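Long-range contacts in putative oxidoreductase FAD-binding subunit (Sulfolobus tokodaii, PDB 4ZOH), which binds FAD and probably passes electrons through it, as the flavoprotein subunit of a putative oxidoreductase related to the molybdopterin dehydrogenases: residues 116-121 / 176-181; 185-190 / 209-214. All coordinates share one frame; numbering follows the deposited sequence.

Interaction 1: 116-121 / 176-181. With FAD (flavin-adenine dinucleotide), chain H.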
ATOM      1  N   SER B 116       9.612  43.906 -11.760  1.00 33.00           N
ATOM      2  CA  SER B 116      10.982  43.538 -11.362  1.00 30.90           C
ATOM      3  C   SER B 116      11.657  42.598 -12.312  1.00 25.54           C
ATOM      4  O   SER B 116      12.699  42.093 -11.985  1.00 28.69           O
ATOM      5  CB  SER B 116      11.011  42.903  -9.974  1.00 33.60           C
ATOM      6  OG  SER B 116      10.314  43.734  -9.105  1.00 34.35           O
ATOM      7  N   ALA B 117      11.076  42.343 -13.467  1.00 25.23           N
ATOM      8  CA  ALA B 117      11.734  41.515 -14.527  1.00 26.14           C
ATOM      9  C   ALA B 117      13.112  42.011 -14.921  1.00 29.51           C
ATOM     10  O   ALA B 117      13.401  43.229 -14.864  1.00 30.72           O
ATOM     11  CB  ALA B 117      10.860  41.435 -15.792  1.00 23.25           C
ATOM     12  N   ASP B 118      13.939  41.091 -15.410  1.00 29.94           N
ATOM     13  CA  ASP B 118      15.255  41.457 -15.923  1.00 31.39           C
ATOM     14  C   ASP B 118      15.230  42.128 -17.306  1.00 28.54           C
ATOM     15  O   ASP B 118      15.766  43.256 -17.454  1.00 28.39           O
ATOM     16  CB  ASP B 118      16.224  40.282 -15.831  1.00 26.42           C
ATOM     17  CG  ASP B 118      16.473  39.887 -14.412  1.00 29.98           C
ATOM     18  OD1 ASP B 118      16.690  40.844 -13.586  1.00 25.42           O
ATOM     19  OD2 ASP B 118      16.423  38.640 -14.094  1.00 27.86           O
ATOM     20  N   TYR B 119      14.546  41.517 -18.276  1.00 26.55           N
ATOM     21  CA  TYR B 119      14.683  41.980 -19.664  1.00 27.36           C
ATOM     22  C   TYR B 119      14.400  43.486 -19.859  1.00 32.37           C
ATOM     23  O   TYR B 119      15.115  44.116 -20.613  1.00 30.99           O
ATOM     24  CB  TYR B 119      13.805  41.222 -20.644  1.00 26.03           C
ATOM     25  CG  TYR B 119      14.246  39.825 -21.024  1.00 25.46           C
ATOM     26  CD1 TYR B 119      15.563  39.549 -21.423  1.00 29.43           C
ATOM     27  CD2 TYR B 119      13.292  38.774 -21.051  1.00 26.90           C
ATOM     28  CE1 TYR B 119      15.925  38.255 -21.819  1.00 29.84           C
ATOM     29  CE2 TYR B 119      13.628  37.510 -21.453  1.00 25.26           C
ATOM     30  CZ  TYR B 119      14.937  37.249 -21.831  1.00 26.93           C
ATOM     31  OH  TYR B 119      15.257  35.958 -22.144  1.00 28.74           O
ATOM     32  N   PRO B 120      13.334  44.034 -19.228  1.00 32.01           N
ATOM     33  CA  PRO B 120      12.945  45.429 -19.525  1.00 35.28           C
ATOM     34  C   PRO B 120      14.050  46.444 -19.256  1.00 32.52           C
ATOM     35  O   PRO B 120      14.119  47.418 -19.945  1.00 31.19           O
ATOM     36  CB  PRO B 120      11.759  45.684 -18.553  1.00 36.50           C
ATOM     37  CG  PRO B 120      11.159  44.322 -18.354  1.00 37.51           C
ATOM     38  CD  PRO B 120      12.375  43.420 -18.285  1.00 35.28           C
ATOM     39  N   ALA B 121      14.909  46.194 -18.279  1.00 33.01           N
ATOM     40  CA  ALA B 121      16.046  47.075 -18.079  1.00 32.78           C
ATOM     41  C   ALA B 121      16.945  47.106 -19.330  1.00 34.41           C
ATOM     42  O   ALA B 121      17.327  48.187 -19.763  1.00 30.86           O
ATOM     43  CB  ALA B 121      16.828  46.725 -16.839  1.00 27.77           C
ATOM     44  N   TYR B 176      25.058  43.932 -16.919  1.00 28.83           N
ATOM     45  CA  TYR B 176      23.764  43.896 -16.206  1.00 25.93           C
ATOM     46  C   TYR B 176      24.119  43.665 -14.775  1.00 28.45           C
ATOM     47  O   TYR B 176      24.866  42.732 -14.484  1.00 30.03           O
ATOM     48  CB  TYR B 176      22.820  42.805 -16.744  1.00 27.11           C
ATOM     49  CG  TYR B 176      21.479  42.849 -16.042  1.00 27.65           C
ATOM     50  CD1 TYR B 176      20.711  44.004 -16.069  1.00 25.72           C
ATOM     51  CD2 TYR B 176      20.978  41.726 -15.341  1.00 26.37           C
ATOM     52  CE1 TYR B 176      19.518  44.085 -15.394  1.00 26.46           C
ATOM     53  CE2 TYR B 176      19.742  41.794 -14.683  1.00 25.72           C
ATOM     54  CZ  TYR B 176      19.025  42.984 -14.728  1.00 25.44           C
ATOM     55  OH  TYR B 176      17.819  43.123 -14.075  1.00 24.83           O
ATOM     56  N   GLN B 177      23.674  44.560 -13.897  1.00 28.56           N
ATOM     57  CA  GLN B 177      23.883  44.420 -12.425  1.00 29.84           C
ATOM     58  C   GLN B 177      22.527  44.067 -11.802  1.00 27.98           C
ATOM     59  O   GLN B 177      21.545  44.760 -12.018  1.00 27.80           O
ATOM     60  CB  GLN B 177      24.403  45.738 -11.808  1.00 30.54           C
ATOM     61  CG  GLN B 177      25.788  46.172 -12.340  1.00 29.67           C
ATOM     62  CD  GLN B 177      26.905  45.246 -11.882  1.00 29.32           C
ATOM     63  OE1 GLN B 177      26.892  44.741 -10.760  1.00 29.02           O
ATOM     64  NE2 GLN B 177      27.886  45.021 -12.746  1.00 28.90           N
ATOM     65  N   LYS B 178      22.486  42.973 -11.063  1.00 28.33           N
ATOM     66  CA  LYS B 178      21.257  42.531 -10.483  1.00 28.80           C
ATOM     67  C   LYS B 178      21.480  42.409  -9.006  1.00 25.31           C
ATOM     68  O   LYS B 178      22.279  41.612  -8.570  1.00 27.76           O
ATOM     69  CB  LYS B 178      20.850  41.182 -11.075  1.00 30.09           C
ATOM     70  CG  LYS B 178      19.442  40.768 -10.683  1.00 31.49           C
ATOM     71  CD  LYS B 178      19.029  39.437 -11.276  1.00 30.41           C
ATOM     72  CE  LYS B 178      17.643  39.067 -10.745  1.00 31.18           C
ATOM     73  NZ  LYS B 178      16.972  38.017 -11.533  1.00 28.34           N
ATOM     74  N   LEU B 179      20.743  43.182  -8.237  1.00 24.37           N
ATOM     75  CA  LEU B 179      20.811  43.022  -6.781  1.00 26.25           C
ATOM     76  C   LEU B 179      19.738  42.014  -6.350  1.00 25.76           C
ATOM     77  O   LEU B 179      18.529  42.147  -6.744  1.00 26.05           O
ATOM     78  CB  LEU B 179      20.634  44.377  -6.055  1.00 25.86           C
ATOM     79  CG  LEU B 179      20.544  44.385  -4.518  1.00 28.49           C
ATOM     80  CD1 LEU B 179      21.757  43.826  -3.819  1.00 26.95           C
ATOM     81  CD2 LEU B 179      20.271  45.807  -4.050  1.00 30.69           C
ATOM     82  N   GLU B 180      20.170  41.049  -5.529  1.00 23.95           N
ATOM     83  CA  GLU B 180      19.311  39.938  -5.085  1.00 27.69           C
ATOM     84  C   GLU B 180      19.748  39.392  -3.728  1.00 27.07           C
ATOM     85  O   GLU B 180      20.936  39.253  -3.409  1.00 25.41           O
ATOM     86  CB  GLU B 180      19.283  38.785  -6.103  1.00 28.58           C
ATOM     87  CG  GLU B 180      20.655  38.204  -6.414  1.00 28.15           C
ATOM     88  CD  GLU B 180      20.678  37.299  -7.625  1.00 30.01           C
ATOM     89  OE1 GLU B 180      19.875  37.429  -8.544  1.00 36.59           O
ATOM     90  OE2 GLU B 180      21.531  36.423  -7.642  1.00 29.98           O
ATOM     91  N   ARG B 181      18.758  39.032  -2.944  1.00 28.85           N
ATOM     92  CA  ARG B 181      19.053  38.414  -1.677  1.00 31.85           C
ATOM     93  C   ARG B 181      19.578  37.005  -1.857  1.00 31.85           C
ATOM     94  O   ARG B 181      20.504  36.607  -1.144  1.00 33.37           O
ATOM     95  CB  ARG B 181      17.805  38.417  -0.829  1.00 31.88           C
ATOM     96  CG  ARG B 181      18.099  38.037   0.612  1.00 37.07           C
ATOM     97  CD  ARG B 181      16.944  38.532   1.482  1.00 35.14           C
ATOM     98  NE  ARG B 181      15.638  38.160   0.902  1.00 35.03           N
ATOM     99  CZ  ARG B 181      14.468  38.346   1.521  1.00 35.93           C
ATOM    100  NH1 ARG B 181      14.419  38.935   2.745  1.00 30.45           N
ATOM    101  NH2 ARG B 181      13.365  37.961   0.915  1.00 30.94           N
TER
HETATM  102  PA  FAD H 301       3.997  32.353 -19.779  1.00 31.37           P
HETATM  103  O1A FAD H 301       3.956  32.104 -18.309  1.00 26.30           O
HETATM  104  O2A FAD H 301       3.676  31.296 -20.748  1.00 28.95           O
HETATM  105  O5B FAD H 301       3.051  33.545 -20.133  1.00 27.05           O
HETATM  106  C5B FAD H 301       3.076  34.758 -19.321  1.00 27.92           C
HETATM  107  C4B FAD H 301       1.975  35.806 -19.903  1.00 28.75           C
HETATM  108  O4B FAD H 301       2.196  36.135 -21.333  1.00 32.61           O
HETATM  109  C3B FAD H 301       0.614  35.119 -19.890  1.00 30.48           C
HETATM  110  O3B FAD H 301      -0.368  36.059 -19.534  1.00 30.11           O
HETATM  111  C2B FAD H 301       0.422  34.565 -21.321  1.00 35.21           C
HETATM  112  O2B FAD H 301      -0.947  34.407 -21.715  1.00 36.33           O
HETATM  113  C1B FAD H 301       1.034  35.642 -22.150  1.00 33.00           C
HETATM  114  N9A FAD H 301       1.879  35.321 -23.295  1.00 27.97           N
HETATM  115  C8A FAD H 301       2.870  34.436 -23.382  1.00 28.84           C
HETATM  116  N7A FAD H 301       3.449  34.537 -24.601  1.00 28.13           N
HETATM  117  C5A FAD H 301       2.801  35.516 -25.277  1.00 30.32           C
HETATM  118  C6A FAD H 301       2.951  36.090 -26.558  1.00 30.96           C
HETATM  119  N6A FAD H 301       3.927  35.631 -27.336  1.00 28.51           N
HETATM  120  N1A FAD H 301       2.115  37.068 -26.953  1.00 31.36           N
HETATM  121  C2A FAD H 301       1.167  37.580 -26.125  1.00 30.10           C
HETATM  122  N3A FAD H 301       0.999  37.050 -24.909  1.00 29.98           N
HETATM  123  C4A FAD H 301       1.803  36.022 -24.453  1.00 29.02           C
HETATM  124  N1  FAD H 301      11.643  36.559 -14.454  1.00 28.74           N
HETATM  125  C2  FAD H 301      12.607  37.559 -14.382  1.00 26.55           C
HETATM  126  O2  FAD H 301      12.568  38.478 -15.174  1.00 23.97           O
HETATM  127  N3  FAD H 301      13.594  37.517 -13.443  1.00 25.74           N
HETATM  128  C4  FAD H 301      13.646  36.510 -12.538  1.00 26.38           C
HETATM  129  O4  FAD H 301      14.589  36.496 -11.739  1.00 24.00           O
HETATM  130  C4X FAD H 301      12.656  35.504 -12.575  1.00 25.51           C
HETATM  131  N5  FAD H 301      12.710  34.476 -11.660  1.00 25.20           N
HETATM  132  C5X FAD H 301      11.688  33.480 -11.697  1.00 26.56           C
HETATM  133  C6  FAD H 301      11.718  32.483 -10.728  1.00 24.09           C
HETATM  134  C7  FAD H 301      10.751  31.466 -10.747  1.00 24.87           C
HETATM  135  C7M FAD H 301      10.854  30.390  -9.644  1.00 21.19           C
HETATM  136  C8  FAD H 301       9.734  31.479 -11.724  1.00 26.15           C
HETATM  137  C8M FAD H 301       8.610  30.410 -11.789  1.00 23.48           C
HETATM  138  C9  FAD H 301       9.673  32.517 -12.673  1.00 26.33           C
HETATM  139  C9A FAD H 301      10.663  33.503 -12.670  1.00 26.77           C
HETATM  140  N10 FAD H 301      10.648  34.562 -13.603  1.00 27.75           N
HETATM  141  C10 FAD H 301      11.661  35.537 -13.534  1.00 26.29           C
HETATM  142  C1' FAD H 301       9.622  34.677 -14.634  1.00 27.23           C
HETATM  143  C2' FAD H 301      10.019  33.902 -15.905  1.00 25.50           C
HETATM  144  O2' FAD H 301      11.061  34.647 -16.570  1.00 30.16           O
HETATM  145  C3' FAD H 301       8.811  33.634 -16.845  1.00 25.92           C
HETATM  146  O3' FAD H 301       9.266  32.641 -17.768  1.00 24.54           O
HETATM  147  C4' FAD H 301       8.358  34.859 -17.622  1.00 28.72           C
HETATM  148  O4' FAD H 301       8.105  35.911 -16.691  1.00 26.39           O
HETATM  149  C5' FAD H 301       7.085  34.587 -18.453  1.00 25.16           C
HETATM  150  O5' FAD H 301       7.544  33.948 -19.674  1.00 27.31           O
HETATM  151  P   FAD H 301       6.916  32.574 -20.124  1.00 30.70           P
HETATM  152  O1P FAD H 301       7.373  32.299 -21.519  1.00 29.68           O
HETATM  153  O2P FAD H 301       7.176  31.527 -19.111  1.00 26.72           O
HETATM  154  O3P FAD H 301       5.404  33.029 -20.163  1.00 28.30           O
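Asp118 takes one polar partner from 176-181 on each carboxylate oxygen. OD1 accepts a hydrogen bond from the hydroxyl of Tyr176, OH to OD1 2.6 Å. The hydroxyl comes from the anti side, 23° out of the carboxylate plane. The carboxylate and ring planes are 74° apart. Tyr176 CG is anti to the backbone N (chi1 -177°), which sends the ring across to Asp118.

The charged pair is Asp118 OD2 with Lys178 NZ, a salt bridge of 2.7 Å that uses the syn lone pair of OD2. The extended lysine chain carries its amine to the flavin edge, where Asn94 O and Asp185 O also accept hydrogen bonds from it.

Both residues also hold FAD. Asp118 N gives its hydrogen to flavin O2 at 3.0 Å, and flavin N3 donates to Asp118 OD2 at 3.1 Å. Lys178 NZ donates to flavin O4 at 2.8 Å. The pyrimidine edge of the isoalloxazine is read at three successive positions. With an alanine at Asp118 the Lys178 amine would probably lose its counter-charge, and the Tyr176 hydroxyl and flavin N3 would lose this acceptor.

Apolar contact is slight: Ala121 CB approaches Tyr176 CE1 at 4.0 Å.

The contact is buried where the turn into helix 119-125 faces strand 173-179, within this chain an outermost strand of its antiparallel sheet. Helix 88-93 packs on it through Thr91, which touches both Asp118 and Tyr176.

Interaction 2: 185-190 / 209-214. With FAD (flavin-adenine dinucleotide), chain H.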
ATOM      1  N   ASP B 185      16.305  34.667  -7.234  1.00 25.57           N
ATOM      2  CA  ASP B 185      15.230  35.640  -6.956  1.00 23.65           C
ATOM      3  C   ASP B 185      15.084  36.602  -8.141  1.00 25.76           C
ATOM      4  O   ASP B 185      16.039  36.749  -8.936  1.00 23.42           O
ATOM      5  CB  ASP B 185      15.584  36.519  -5.743  1.00 28.12           C
ATOM      6  CG  ASP B 185      15.710  35.769  -4.436  1.00 29.98           C
ATOM      7  OD1 ASP B 185      15.348  34.571  -4.331  1.00 31.36           O
ATOM      8  OD2 ASP B 185      16.192  36.419  -3.463  1.00 34.36           O
ATOM      9  N   PHE B 186      13.920  37.263  -8.242  1.00 22.37           N
ATOM     10  CA  PHE B 186      13.731  38.460  -9.024  1.00 25.19           C
ATOM     11  C   PHE B 186      14.642  39.609  -8.495  1.00 26.57           C
ATOM     12  O   PHE B 186      15.110  39.616  -7.327  1.00 26.20           O
ATOM     13  CB  PHE B 186      12.294  38.901  -8.861  1.00 24.92           C
ATOM     14  CG  PHE B 186      11.348  38.223  -9.814  1.00 30.26           C
ATOM     15  CD1 PHE B 186      11.081  38.785 -11.057  1.00 28.03           C
ATOM     16  CD2 PHE B 186      10.738  36.970  -9.482  1.00 30.27           C
ATOM     17  CE1 PHE B 186      10.187  38.171 -11.942  1.00 31.50           C
ATOM     18  CE2 PHE B 186       9.868  36.359 -10.392  1.00 29.64           C
ATOM     19  CZ  PHE B 186       9.590  36.964 -11.604  1.00 32.58           C
ATOM     20  N   ALA B 187      14.896  40.582  -9.344  1.00 30.15           N
ATOM     21  CA  ALA B 187      15.691  41.767  -8.936  1.00 28.92           C
ATOM     22  C   ALA B 187      15.080  42.590  -7.804  1.00 27.07           C
ATOM     23  O   ALA B 187      13.905  42.903  -7.874  1.00 27.20           O
ATOM     24  CB  ALA B 187      15.917  42.668 -10.140  1.00 27.32           C
ATOM     25  N   ILE B 188      15.879  42.887  -6.771  1.00 26.11           N
ATOM     26  CA  ILE B 188      15.580  43.951  -5.810  1.00 29.10           C
ATOM     27  C   ILE B 188      15.830  45.296  -6.539  1.00 31.58           C
ATOM     28  O   ILE B 188      15.017  46.219  -6.475  1.00 32.84           O
ATOM     29  CB  ILE B 188      16.481  43.904  -4.548  1.00 30.31           C
ATOM     30  CG1 ILE B 188      16.138  42.695  -3.636  1.00 27.66           C
ATOM     31  CG2 ILE B 188      16.337  45.223  -3.767  1.00 31.08           C
ATOM     32  CD1 ILE B 188      17.266  42.263  -2.744  1.00 22.95           C
ATOM     33  N   VAL B 189      16.977  45.397  -7.209  1.00 28.84           N
ATOM     34  CA  VAL B 189      17.281  46.490  -8.140  1.00 29.69           C
ATOM     35  C   VAL B 189      18.008  45.875  -9.363  1.00 26.80           C
ATOM     36  O   VAL B 189      18.876  45.031  -9.197  1.00 26.06           O
ATOM     37  CB  VAL B 189      18.176  47.565  -7.472  1.00 25.53           C
ATOM     38  CG1 VAL B 189      18.507  48.620  -8.518  1.00 24.90           C
ATOM     39  CG2 VAL B 189      17.483  48.212  -6.242  1.00 24.81           C
ATOM     40  N   GLY B 190      17.644  46.275 -10.563  1.00 29.31           N
ATOM     41  CA  GLY B 190      18.437  45.886 -11.729  1.00 27.43           C
ATOM     42  C   GLY B 190      18.887  47.073 -12.567  1.00 27.88           C
ATOM     43  O   GLY B 190      18.080  47.939 -12.892  1.00 23.99           O
ATOM     44  N   LEU B 209      16.722  50.906 -15.901  1.00 33.18           N
ATOM     45  CA  LEU B 209      16.443  50.561 -14.541  1.00 32.03           C
ATOM     46  C   LEU B 209      15.168  49.731 -14.470  1.00 30.92           C
ATOM     47  O   LEU B 209      14.101  50.106 -14.974  1.00 34.93           O
ATOM     48  CB  LEU B 209      16.298  51.811 -13.655  1.00 32.42           C
ATOM     49  CG  LEU B 209      17.381  52.898 -13.522  1.00 32.64           C
ATOM     50  CD1 LEU B 209      16.893  53.919 -12.489  1.00 26.94           C
ATOM     51  CD2 LEU B 209      18.780  52.360 -13.209  1.00 27.50           C
ATOM     52  N   THR B 210      15.304  48.610 -13.790  1.00 32.70           N
ATOM     53  CA  THR B 210      14.174  47.783 -13.463  1.00 29.84           C
ATOM     54  C   THR B 210      14.045  47.607 -11.946  1.00 26.05           C
ATOM     55  O   THR B 210      15.004  47.830 -11.165  1.00 24.45           O
ATOM     56  CB  THR B 210      14.221  46.439 -14.239  1.00 30.24           C
ATOM     57  OG1 THR B 210      12.947  45.779 -14.104  1.00 32.44           O
ATOM     58  CG2 THR B 210      15.371  45.557 -13.734  1.00 26.78           C
ATOM     59  N   ALA B 211      12.834  47.217 -11.565  1.00 28.72           N
ATOM     60  CA  ALA B 211      12.385  46.932 -10.184  1.00 28.58           C
ATOM     61  C   ALA B 211      12.267  48.140  -9.301  1.00 31.57           C
ATOM     62  O   ALA B 211      12.070  47.991  -8.070  1.00 30.13           O
ATOM     63  CB  ALA B 211      13.230  45.847  -9.505  1.00 29.06           C
ATOM     64  N   VAL B 212      12.413  49.326  -9.900  1.00 32.63           N
ATOM     65  CA  VAL B 212      12.386  50.583  -9.134  1.00 31.93           C
ATOM     66  C   VAL B 212      11.313  51.581  -9.600  1.00 37.06           C
ATOM     67  O   VAL B 212      11.310  52.739  -9.170  1.00 37.37           O
ATOM     68  CB  VAL B 212      13.794  51.257  -8.989  1.00 31.22           C
ATOM     69  CG1 VAL B 212      14.739  50.377  -8.170  1.00 34.46           C
ATOM     70  CG2 VAL B 212      14.457  51.621 -10.330  1.00 30.37           C
ATOM     71  N   ASN B 213      10.422  51.131 -10.485  1.00 37.68           N
ATOM     72  CA  ASN B 213       9.280  51.904 -10.999  1.00 38.95           C
ATOM     73  C   ASN B 213       8.236  50.894 -11.433  1.00 36.59           C
ATOM     74  O   ASN B 213       8.515  49.706 -11.412  1.00 36.65           O
ATOM     75  CB  ASN B 213       9.686  52.715 -12.242  1.00 44.24           C
ATOM     76  CG  ASN B 213      10.868  53.627 -11.994  1.00 50.96           C
ATOM     77  OD1 ASN B 213      10.707  54.718 -11.447  1.00 52.35           O
ATOM     78  ND2 ASN B 213      12.059  53.182 -12.371  1.00 40.10           N
ATOM     79  N   ASN B 214       7.076  51.352 -11.888  1.00 38.71           N
ATOM     80  CA  ASN B 214       6.001  50.462 -12.351  1.00 38.45           C
ATOM     81  C   ASN B 214       6.375  49.809 -13.663  1.00 41.15           C
ATOM     82  O   ASN B 214       5.947  48.669 -13.939  1.00 40.32           O
ATOM     83  CB  ASN B 214       4.671  51.229 -12.486  1.00 39.90           C
ATOM     84  CG  ASN B 214       4.748  52.330 -13.543  1.00 46.85           C
ATOM     85  OD1 ASN B 214       5.688  53.114 -13.544  1.00 52.59           O
ATOM     86  ND2 ASN B 214       3.783  52.376 -14.460  1.00 44.30           N
TER
HETATM   87  PA  FAD H 301       3.997  32.353 -19.779  1.00 31.37           P
HETATM   88  O1A FAD H 301       3.956  32.104 -18.309  1.00 26.30           O
HETATM   89  O2A FAD H 301       3.676  31.296 -20.748  1.00 28.95           O
HETATM   90  O5B FAD H 301       3.051  33.545 -20.133  1.00 27.05           O
HETATM   91  C5B FAD H 301       3.076  34.758 -19.321  1.00 27.92           C
HETATM   92  C4B FAD H 301       1.975  35.806 -19.903  1.00 28.75           C
HETATM   93  O4B FAD H 301       2.196  36.135 -21.333  1.00 32.61           O
HETATM   94  C3B FAD H 301       0.614  35.119 -19.890  1.00 30.48           C
HETATM   95  O3B FAD H 301      -0.368  36.059 -19.534  1.00 30.11           O
HETATM   96  C2B FAD H 301       0.422  34.565 -21.321  1.00 35.21           C
HETATM   97  O2B FAD H 301      -0.947  34.407 -21.715  1.00 36.33           O
HETATM   98  C1B FAD H 301       1.034  35.642 -22.150  1.00 33.00           C
HETATM   99  N9A FAD H 301       1.879  35.321 -23.295  1.00 27.97           N
HETATM  100  C8A FAD H 301       2.870  34.436 -23.382  1.00 28.84           C
HETATM  101  N7A FAD H 301       3.449  34.537 -24.601  1.00 28.13           N
HETATM  102  C5A FAD H 301       2.801  35.516 -25.277  1.00 30.32           C
HETATM  103  C6A FAD H 301       2.951  36.090 -26.558  1.00 30.96           C
HETATM  104  N6A FAD H 301       3.927  35.631 -27.336  1.00 28.51           N
HETATM  105  N1A FAD H 301       2.115  37.068 -26.953  1.00 31.36           N
HETATM  106  C2A FAD H 301       1.167  37.580 -26.125  1.00 30.10           C
HETATM  107  N3A FAD H 301       0.999  37.050 -24.909  1.00 29.98           N
HETATM  108  C4A FAD H 301       1.803  36.022 -24.453  1.00 29.02           C
HETATM  109  N1  FAD H 301      11.643  36.559 -14.454  1.00 28.74           N
HETATM  110  C2  FAD H 301      12.607  37.559 -14.382  1.00 26.55           C
HETATM  111  O2  FAD H 301      12.568  38.478 -15.174  1.00 23.97           O
HETATM  112  N3  FAD H 301      13.594  37.517 -13.443  1.00 25.74           N
HETATM  113  C4  FAD H 301      13.646  36.510 -12.538  1.00 26.38           C
HETATM  114  O4  FAD H 301      14.589  36.496 -11.739  1.00 24.00           O
HETATM  115  C4X FAD H 301      12.656  35.504 -12.575  1.00 25.51           C
HETATM  116  N5  FAD H 301      12.710  34.476 -11.660  1.00 25.20           N
HETATM  117  C5X FAD H 301      11.688  33.480 -11.697  1.00 26.56           C
HETATM  118  C6  FAD H 301      11.718  32.483 -10.728  1.00 24.09           C
HETATM  119  C7  FAD H 301      10.751  31.466 -10.747  1.00 24.87           C
HETATM  120  C7M FAD H 301      10.854  30.390  -9.644  1.00 21.19           C
HETATM  121  C8  FAD H 301       9.734  31.479 -11.724  1.00 26.15           C
HETATM  122  C8M FAD H 301       8.610  30.410 -11.789  1.00 23.48           C
HETATM  123  C9  FAD H 301       9.673  32.517 -12.673  1.00 26.33           C
HETATM  124  C9A FAD H 301      10.663  33.503 -12.670  1.00 26.77           C
HETATM  125  N10 FAD H 301      10.648  34.562 -13.603  1.00 27.75           N
HETATM  126  C10 FAD H 301      11.661  35.537 -13.534  1.00 26.29           C
HETATM  127  C1' FAD H 301       9.622  34.677 -14.634  1.00 27.23           C
HETATM  128  C2' FAD H 301      10.019  33.902 -15.905  1.00 25.50           C
HETATM  129  O2' FAD H 301      11.061  34.647 -16.570  1.00 30.16           O
HETATM  130  C3' FAD H 301       8.811  33.634 -16.845  1.00 25.92           C
HETATM  131  O3' FAD H 301       9.266  32.641 -17.768  1.00 24.54           O
HETATM  132  C4' FAD H 301       8.358  34.859 -17.622  1.00 28.72           C
HETATM  133  O4' FAD H 301       8.105  35.911 -16.691  1.00 26.39           O
HETATM  134  C5' FAD H 301       7.085  34.587 -18.453  1.00 25.16           C
HETATM  135  O5' FAD H 301       7.544  33.948 -19.674  1.00 27.31           O
HETATM  136  P   FAD H 301       6.916  32.574 -20.124  1.00 30.70           P
HETATM  137  O1P FAD H 301       7.373  32.299 -21.519  1.00 29.68           O
HETATM  138  O2P FAD H 301       7.176  31.527 -19.111  1.00 26.72           O
HETATM  139  O3P FAD H 301       5.404  33.029 -20.163  1.00 28.30           O
HETATM  140  O   HOH W   1      12.522  46.293  -5.901  1.00 28.14           O
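Gly190 and Thr210 form an antiparallel hydrogen-bonded pair at the open end of the beta hairpin made by strands 189-198 and 201-210. Gly190 N donates to Thr210 O at 3.1 Å. Thr210 N returns the bond to Gly190 O at 3.0 Å. Leu209 CA adds a CA-H...O contact to the same Gly190 oxygen.

Gly190 has no side chain, and Thr210 uses the room. Its CG2 packs on Gly190 CA at 3.7 Å; a CB at Gly190 would clash with this methyl. Thr210 OG1 turns to another partner, the carbonyl of Ala117.

Past Thr210 the chain leaves the strand. Ala211 turns it with a positive phi (70°), and its CB lies 3.4 Å from Ala187 O and 3.5 Å from Ile188 O. On the neighbouring residues, Val189 CG2 meets Val212 CG1. Val264 and Met263 of helix 257-276 also pack on Val189.

Phe186 leads from this hairpin end to the cofactor. Its CB sets out from the loop with CG anti to the carbonyl carbon (chi1 -85°), and the ring comes to lie against the isoalloxazine. CG is near flavin C4. CD1 lies by N3 and C4, while CD2 lies by N5 and C4X. Farther out, CE1 approaches N1 and CE2 approaches N5 and C4X. The tip, CZ, is 3.2 Å from flavin C10. One face of the phenyl ring is covered by the flavin, with C4X over the ring centre.

A water bridges the two segments, donating to Ile188 O at 2.6 Å and to Ala211 O at 2.8 Å.

How the interactions relate
From the N terminus, 116-121 comes first, and interaction 1 closes a long loop of 54 residues when strand 173-179 arrives. The chain then turns through 185-190 and runs out and back along the hairpin. Interaction 2 closes that shorter loop at 209-214. The two contacts follow in series, neither nested nor crossed. They touch all the same: Leu179 O probably accepts a hydrogen bond from Ile188 N. Interaction 1 ties the segment leading into helix 119-125 to strand 173-179 of the sheet, whereas interaction 2 joins neighbouring strands within that sheet. Both reach the flavin ring.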